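Local coordinates for zinc-finger (Saccharomonospora viridis, PDB 3RMQ), which is of unknown function but binds a zinc ion in a small domain classed as a zinc finger, at residues Gly57-Pro60 against Val61-Ile64; Glu76-Asp79 against Leu80-Phe84; Val18-Thr21 against Ala22-Arg25. The protein carries 1 engineered substitution. One frame throughout, in Å; residues are numbered along the deposited sequence.

Interaction 1: residues Gly57-Pro60 against Val61-Ile64. With ZN (zinc ion), chain B.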
loop_
_atom_site.group_PDB
_atom_site.type_symbol
_atom_site.label_atom_id
_atom_site.label_comp_id
_atom_site.label_asym_id
_atom_site.label_seq_id
_atom_site.Cartn_x
_atom_site.Cartn_y
_atom_site.Cartn_z
ATOM N N GLY A 57 5.224 -6.536 -6.995
ATOM C CA GLY A 57 3.909 -5.980 -7.228
ATOM C C GLY A 57 3.609 -4.847 -6.252
ATOM O O GLY A 57 4.171 -4.819 -5.153
ATOM N N GLU A 58 2.736 -3.910 -6.640
ATOM C CA GLU A 58 2.326 -2.878 -5.680
ATOM C C GLU A 58 1.607 -3.469 -4.453
ATOM O O GLU A 58 0.860 -4.439 -4.556
ATOM C CB GLU A 58 1.415 -1.853 -6.351
ATOM C CG GLU A 58 2.154 -0.922 -7.260
ATOM C CD GLU A 58 2.489 -1.523 -8.626
ATOM O OE1 GLU A 58 1.683 -2.346 -9.130
ATOM O OE2 GLU A 58 3.573 -1.169 -9.181
ATOM N N CYS A 59 1.823 -2.865 -3.298
ATOM C CA CYS A 59 1.124 -3.223 -2.062
ATOM C C CYS A 59 -0.340 -2.805 -2.220
ATOM O O CYS A 59 -0.634 -1.622 -2.412
ATOM C CB CYS A 59 1.748 -2.470 -0.853
ATOM S SG CYS A 59 0.763 -2.739 0.690
ATOM N N PRO A 60 -1.286 -3.768 -2.216
ATOM C CA PRO A 60 -2.685 -3.349 -2.433
ATOM C C PRO A 60 -3.166 -2.387 -1.358
ATOM O O PRO A 60 -3.936 -1.464 -1.637
ATOM C CB PRO A 60 -3.474 -4.677 -2.327
ATOM C CG PRO A 60 -2.461 -5.725 -2.752
ATOM C CD PRO A 60 -1.144 -5.229 -2.141
ATOM N N VAL A 61 -2.736 -2.597 -0.112
ATOM C CA VAL A 61 -3.245 -1.759 0.979
ATOM C C VAL A 61 -2.740 -0.313 0.855
ATOM O O VAL A 61 -3.513 0.654 0.951
ATOM C CB VAL A 61 -2.823 -2.359 2.336
ATOM C CG1 VAL A 61 -3.241 -1.442 3.450
ATOM C CG2 VAL A 61 -3.492 -3.770 2.479
ATOM N N CYS A 62 -1.445 -0.171 0.630
ATOM C CA CYS A 62 -0.862 1.156 0.414
ATOM C C CYS A 62 -1.510 1.878 -0.785
ATOM O O CYS A 62 -1.707 3.098 -0.739
ATOM C CB CYS A 62 0.655 1.054 0.142
ATOM S SG CYS A 62 1.650 0.890 1.605
ATOM N N THR A 63 -1.780 1.155 -1.864
ATOM C CA THR A 63 -2.336 1.782 -3.085
ATOM C C THR A 63 -3.719 2.384 -2.783
ATOM O O THR A 63 -4.010 3.511 -3.155
ATOM C CB THR A 63 -2.461 0.746 -4.257
ATOM O OG1 THR A 63 -1.168 0.178 -4.574
ATOM C CG2 THR A 63 -3.048 1.432 -5.557
ATOM N N ILE A 64 -4.576 1.604 -2.102
ATOM C CA ILE A 64 -5.919 2.049 -1.741
ATOM C C ILE A 64 -5.815 3.155 -0.671
ATOM O O ILE A 64 -6.532 4.149 -0.740
ATOM C CB ILE A 64 -6.775 0.878 -1.190
ATOM C CG1 ILE A 64 -7.028 -0.180 -2.277
ATOM C CG2 ILE A 64 -8.103 1.383 -0.570
ATOM C CD1 ILE A 64 -7.447 0.373 -3.560
HETATM ZN ZN ZN B . 2.053 -1.302 2.038
#

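Interaction 2: residues Glu76-Asp79 against Leu80-Phe84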
loop_
_atom_site.group_PDB
_atom_site.type_symbol
_atom_site.label_atom_id
_atom_site.label_comp_id
_atom_site.label_asym_id
_atom_site.label_seq_id
_atom_site.Cartn_x
_atom_site.Cartn_y
_atom_site.Cartn_z
ATOM N N GLU A 76 -14.485 5.253 -7.112
ATOM C CA GLU A 76 -13.238 5.180 -7.880
ATOM C C GLU A 76 -12.160 4.390 -7.171
ATOM O O GLU A 76 -11.294 3.808 -7.809
ATOM C CB GLU A 76 -12.676 6.566 -8.129
ATOM C CG GLU A 76 -13.596 7.458 -8.890
ATOM C CD GLU A 76 -12.948 8.782 -9.161
ATOM O OE1 GLU A 76 -11.942 9.112 -8.482
ATOM O OE2 GLU A 76 -13.436 9.492 -10.059
ATOM N N ILE A 77 -12.150 4.433 -5.845
ATOM C CA ILE A 77 -11.226 3.595 -5.087
ATOM C C ILE A 77 -11.606 2.115 -5.350
ATOM O O ILE A 77 -10.749 1.257 -5.499
ATOM C CB ILE A 77 -11.244 3.939 -3.576
ATOM C CG1 ILE A 77 -10.794 5.382 -3.345
ATOM C CG2 ILE A 77 -10.326 3.023 -2.817
ATOM C CD1 ILE A 77 -10.881 5.832 -1.887
ATOM N N SER A 78 -12.899 1.841 -5.440
ATOM C CA SER A 78 -13.343 0.483 -5.629
ATOM C C SER A 78 -12.828 -0.064 -6.957
ATOM O O SER A 78 -12.313 -1.184 -6.994
ATOM C CB SER A 78 -14.854 0.397 -5.558
ATOM O OG SER A 78 -15.225 -0.951 -5.634
ATOM N N ASP A 79 -12.945 0.724 -8.032
ATOM C CA ASP A 79 -12.429 0.335 -9.356
ATOM C C ASP A 79 -10.948 -0.009 -9.319
ATOM O O ASP A 79 -10.504 -0.954 -9.946
ATOM C CB ASP A 79 -12.627 1.461 -10.366
ATOM C CG ASP A 79 -14.065 1.602 -10.788
ATOM O OD1 ASP A 79 -14.849 0.653 -10.529
ATOM O OD2 ASP A 79 -14.407 2.659 -11.378
ATOM N N LEU A 80 -10.195 0.784 -8.568
ATOM C CA LEU A 80 -8.766 0.596 -8.387
ATOM C C LEU A 80 -8.468 -0.766 -7.716
ATOM O O LEU A 80 -7.588 -1.523 -8.134
ATOM C CB LEU A 80 -8.284 1.743 -7.481
ATOM C CG LEU A 80 -6.822 1.847 -7.118
ATOM C CD1 LEU A 80 -6.012 1.961 -8.422
ATOM C CD2 LEU A 80 -6.578 3.069 -6.188
ATOM N N ALA A 81 -9.210 -1.066 -6.660
ATOM C CA ALA A 81 -8.912 -2.220 -5.800
ATOM C C ALA A 81 -9.139 -3.504 -6.571
ATOM O O ALA A 81 -8.551 -4.549 -6.279
ATOM C CB ALA A 81 -9.796 -2.197 -4.570
ATOM N N HIS A 82 -9.994 -3.416 -7.582
ATOM C CA HIS A 82 -10.406 -4.597 -8.278
ATOM C C HIS A 82 -9.238 -5.253 -8.967
ATOM O O HIS A 82 -9.305 -6.432 -9.255
ATOM C CB HIS A 82 -11.569 -4.307 -9.232
ATOM C CG HIS A 82 -12.908 -4.385 -8.563
ATOM N ND1 HIS A 82 -13.167 -3.786 -7.346
ATOM C CD2 HIS A 82 -14.054 -5.012 -8.922
ATOM C CE1 HIS A 82 -14.416 -4.028 -6.992
ATOM N NE2 HIS A 82 -14.976 -4.771 -7.930
ATOM N N ARG A 83 -8.134 -4.546 -9.182
ATOM C CA ARG A 83 -7.032 -5.200 -9.881
ATOM C C ARG A 83 -6.005 -5.934 -9.011
ATOM O O ARG A 83 -5.019 -6.464 -9.533
ATOM C CB ARG A 83 -6.325 -4.200 -10.778
ATOM C CG ARG A 83 -5.394 -3.310 -10.054
ATOM C CD ARG A 83 -5.290 -2.008 -10.800
ATOM N NE ARG A 83 -4.121 -1.272 -10.359
ATOM C CZ ARG A 83 -3.799 -0.068 -10.797
ATOM N NH1 ARG A 83 -2.708 0.529 -10.330
ATOM N NH2 ARG A 83 -4.574 0.539 -11.690
ATOM N N PHE A 84 -6.217 -5.992 -7.695
ATOM C CA PHE A 84 -5.324 -6.758 -6.809
ATOM C C PHE A 84 -5.972 -8.056 -6.321
ATOM O O PHE A 84 -7.195 -8.186 -6.353
ATOM C CB PHE A 84 -4.948 -5.897 -5.587
ATOM C CG PHE A 84 -4.229 -4.647 -5.952
ATOM C CD1 PHE A 84 -2.938 -4.716 -6.423
ATOM C CD2 PHE A 84 -4.822 -3.402 -5.795
ATOM C CE1 PHE A 84 -2.247 -3.568 -6.757
ATOM C CE2 PHE A 84 -4.157 -2.252 -6.136
ATOM C CZ PHE A 84 -2.852 -2.329 -6.613
#

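Interaction 3: residues Val18-Thr21 against Ala22-Arg25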
loop_
_atom_site.group_PDB
_atom_site.type_symbol
_atom_site.label_atom_id
_atom_site.label_comp_id
_atom_site.label_asym_id
_atom_site.label_seq_id
_atom_site.Cartn_x
_atom_site.Cartn_y
_atom_site.Cartn_z
ATOM N N VAL A 18 3.913 2.542 -0.116
ATOM C CA VAL A 18 3.836 4.002 -0.208
ATOM C C VAL A 18 4.252 4.468 1.154
ATOM O O VAL A 18 3.899 3.813 2.182
ATOM C CB VAL A 18 2.408 4.512 -0.528
ATOM C CG1 VAL A 18 2.344 6.035 -0.443
ATOM C CG2 VAL A 18 2.005 4.052 -1.930
ATOM N N TYR A 19 5.003 5.561 1.215
ATOM C CA TYR A 19 5.290 6.133 2.534
ATOM C C TYR A 19 4.981 7.639 2.573
ATOM O O TYR A 19 4.931 8.320 1.527
ATOM C CB TYR A 19 6.745 5.835 2.972
ATOM C CG TYR A 19 7.798 6.560 2.205
ATOM C CD1 TYR A 19 8.202 6.124 0.938
ATOM C CD2 TYR A 19 8.407 7.697 2.729
ATOM C CE1 TYR A 19 9.157 6.819 0.209
ATOM C CE2 TYR A 19 9.363 8.402 2.009
ATOM C CZ TYR A 19 9.741 7.951 0.754
ATOM O OH TYR A 19 10.696 8.645 0.047
ATOM N N ASP A 20 4.765 8.134 3.788
ATOM C CA ASP A 20 4.492 9.560 4.050
ATOM C C ASP A 20 5.865 10.250 4.207
ATOM O O ASP A 20 6.624 9.959 5.172
ATOM C CB ASP A 20 3.689 9.643 5.344
ATOM C CG ASP A 20 3.160 11.036 5.629
ATOM O OD1 ASP A 20 3.775 12.012 5.125
ATOM O OD2 ASP A 20 2.135 11.160 6.362
ATOM N N THR A 21 6.202 11.146 3.284
ATOM C CA THR A 21 7.546 11.729 3.264
ATOM C C THR A 21 7.650 12.784 4.370
ATOM O O THR A 21 8.733 13.332 4.567
ATOM C CB THR A 21 7.845 12.444 1.934
ATOM O OG1 THR A 21 6.988 13.598 1.832
ATOM C CG2 THR A 21 7.574 11.487 0.715
ATOM N N ALA A 22 6.530 13.096 5.046
ATOM C CA ALA A 22 6.595 14.000 6.232
ATOM C C ALA A 22 6.969 13.202 7.471
ATOM O O ALA A 22 7.215 13.797 8.526
ATOM C CB ALA A 22 5.273 14.679 6.485
ATOM N N ARG A 23 6.982 11.871 7.356
ATOM C CA ARG A 23 7.257 10.998 8.506
ATOM C C ARG A 23 8.558 10.213 8.362
ATOM O O ARG A 23 9.228 9.943 9.351
ATOM C CB ARG A 23 6.120 9.998 8.732
ATOM C CG ARG A 23 4.771 10.588 9.124
ATOM C CD ARG A 23 3.709 9.475 9.007
ATOM N NE ARG A 23 2.355 9.814 9.447
ATOM C CZ ARG A 23 2.009 10.055 10.709
ATOM N NH1 ARG A 23 2.939 10.073 11.660
ATOM N NH2 ARG A 23 0.739 10.313 11.020
ATOM N N HIS A 24 8.918 9.839 7.138
ATOM C CA HIS A 24 10.095 9.017 6.921
ATOM C C HIS A 24 10.987 9.512 5.804
ATOM O O HIS A 24 10.507 10.094 4.829
ATOM C CB HIS A 24 9.697 7.576 6.603
ATOM C CG HIS A 24 8.832 6.963 7.646
ATOM N ND1 HIS A 24 9.343 6.432 8.812
ATOM C CD2 HIS A 24 7.485 6.832 7.725
ATOM C CE1 HIS A 24 8.344 5.977 9.553
ATOM N NE2 HIS A 24 7.209 6.211 8.918
ATOM N N ARG A 25 12.280 9.227 5.967
ATOM C CA ARG A 25 13.280 9.336 4.903
ATOM C C ARG A 25 13.751 7.938 4.633
ATOM O O ARG A 25 14.186 7.269 5.561
ATOM C CB ARG A 25 14.480 10.104 5.433
ATOM C CG ARG A 25 14.841 11.314 4.644
ATOM C CD ARG A 25 15.737 12.244 5.452
ATOM N NE ARG A 25 15.357 13.628 5.210
ATOM C CZ ARG A 25 15.971 14.685 5.732
ATOM N NH1 ARG A 25 15.539 15.902 5.436
ATOM N NH2 ARG A 25 17.014 14.530 6.542
HETATM O O HOH W 1 0.478 9.331 6.899
HETATM O O HOH W 2 11.229 12.282 3.294
#

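Interaction 1: residues Gly57-Pro60 against Val61-Ile64
Cys-59 and Cys-62 both bind the zinc ion, and they form the CxxC half of its site. Cys-59 is the N-cap of helix 60-69, and Cys-62 lies in its first turn. Cys-59 SG binds the zinc ion at 2.4 Å and Cys-62 SG at 2.3 Å. His-17 and Cys-36 complete the site. The tight part of the contact lies beside the metal. Cys-59 carries its SG anti to the backbone N (chi1 173°), and this puts the sulfur over the start of the helix. There it also accepts the N-H of Cys-62, with N to SG 3.4 Å in an almost straight bond (173°). One thiolate therefore serves the metal and the helix end, and the bond probably eases its negative charge. The two CB atoms of Cys-59 and Cys-62 pack at 3.8 Å. Pro-60 starts the helix, and its O accepts from Ile-64 N at 3.2 Å. Ile-64 itself packs on helix 74-81. The looser side is at Glu-58, which is partly exposed. Its CB touches Thr-63 OG1, but its carboxylate leads away, to a long, weak ion pair with Arg-16. Back in the tight part, Thr-63 grips Cys-59 O twice. Thr-63 N donates to Cys-59 O at 3.1 Å. From the other face of the carbonyl plane, Thr-63 OG1 donates to Cys-59 O at 2.9 Å, 40° out of that plane.

Interaction 2: residues Glu76-Asp79 against Leu80-Phe84
Ser-78 holds its OG anti to the backbone N (chi1 -175°), while His-82 folds its imidazole back along the chain (chi1 -86°). The two side chains then lie close, with Ser-78 OG 3.5 Å from His-82 CE1. The main polar partner of the serine hydroxyl is Leu-108 O, in helix 102-109. The histidine ring turns to the backbone instead. His-82 ND1 comes within 2.8 Å of Ser-78 O, but the bond is weak, because its N-H...O angle is only 123°. Ser-78 O takes two further weak bonds, from Ala-81 N at 3.1 Å and from His-82 N at 3.3 Å. Within this stretch three weak, bent bonds share Ser-78 O. This is the last part of helix 74-81, which passes into a type I beta turn from Ala-81 to Phe-84. One residue earlier, Ile-77 O takes the regular helix bond from Ala-81 N at 3.0 Å; that N-H leans only weakly on Ser-78 O. Ile-77 and Ala-81 face inward, and both touch Ile-64 of helix 60-69 and Leu-108. Glu-76, Asp-79 and His-82 lie on the exposed side. From the last turn of the helix, Leu-80 CD1 sits over the centre of one face of the Arg-83 guanidinium, 3.8 Å above its plane. Arg-83 CG lies over the Phe-84 ring, 4.2 Å above it. Trp-86 NE1 donates to Ala-81 O.

Interaction 3: residues Val18-Thr21 against Ala22-Arg25
Asp-20, at the end of strand 15-20, reaches over Ala-22 and Arg-23, its CG anti to the backbone N (chi1 -171°). Asp-20 CB packs against Arg-23 CD at 3.7 Å, and Asp-20 CG lies 3.8 Å from Arg-23 CD. The carboxylate then divides its work. Asp-20 OD1 takes the N-H of Ala-22 at 3.0 Å, on its anti side and 33° out of the carboxylate plane. The same oxygen has a salt bridge with Arg-6. Asp-20 OD2 meets Arg-23 NE at 3.4 Å, a salt bridge in which the carboxylate and guanidinium planes stand nearly perpendicular (89°). Arg-23 has two conformers and the bridge is described for one, so it is less certain than the backbone bonds. A water in the guanidinium plane, at its edge, accepts from Arg-23 NE at 3.2 Å and donates to Asp-20 OD2. The backbone tightens the bend. Asp-20 O accepts from Arg-23 N at 2.9 Å and from His-24 N at 3.0 Å. His-24 O sits at the edge of the Tyr-19 ring, 3.5 Å from Tyr-19 CE2. A side-chain oxygen bonded to the N-H two residues on defines an Asx turn, and here it turns the chain out of the hairpin formed by strands 7-12 and 15-20.

Interaction 1 is the buried one, near the centre of the chain, and interactions 2 and 3 are partly buried and lie on opposite sides of that centre. Interactions 1 and 2 lie on successive helices that pack together: Ile-64 on Ile-77 and Ala-81, and Pro-60 on Phe-84 in the turn after the second helix. Interaction 3 lies at the end of the hairpin strand 15-20 and in the loop after it, and it meets interaction 1 where Val-18 packs beside Cys-62. Interactions 2 and 3 do not touch. The chemistry follows place. Metal bonds and helix capping rule interaction 1. Weak, bent bonds round one carbonyl mark the helix end of interaction 2. Charge pairing and water mark the turn of interaction 3.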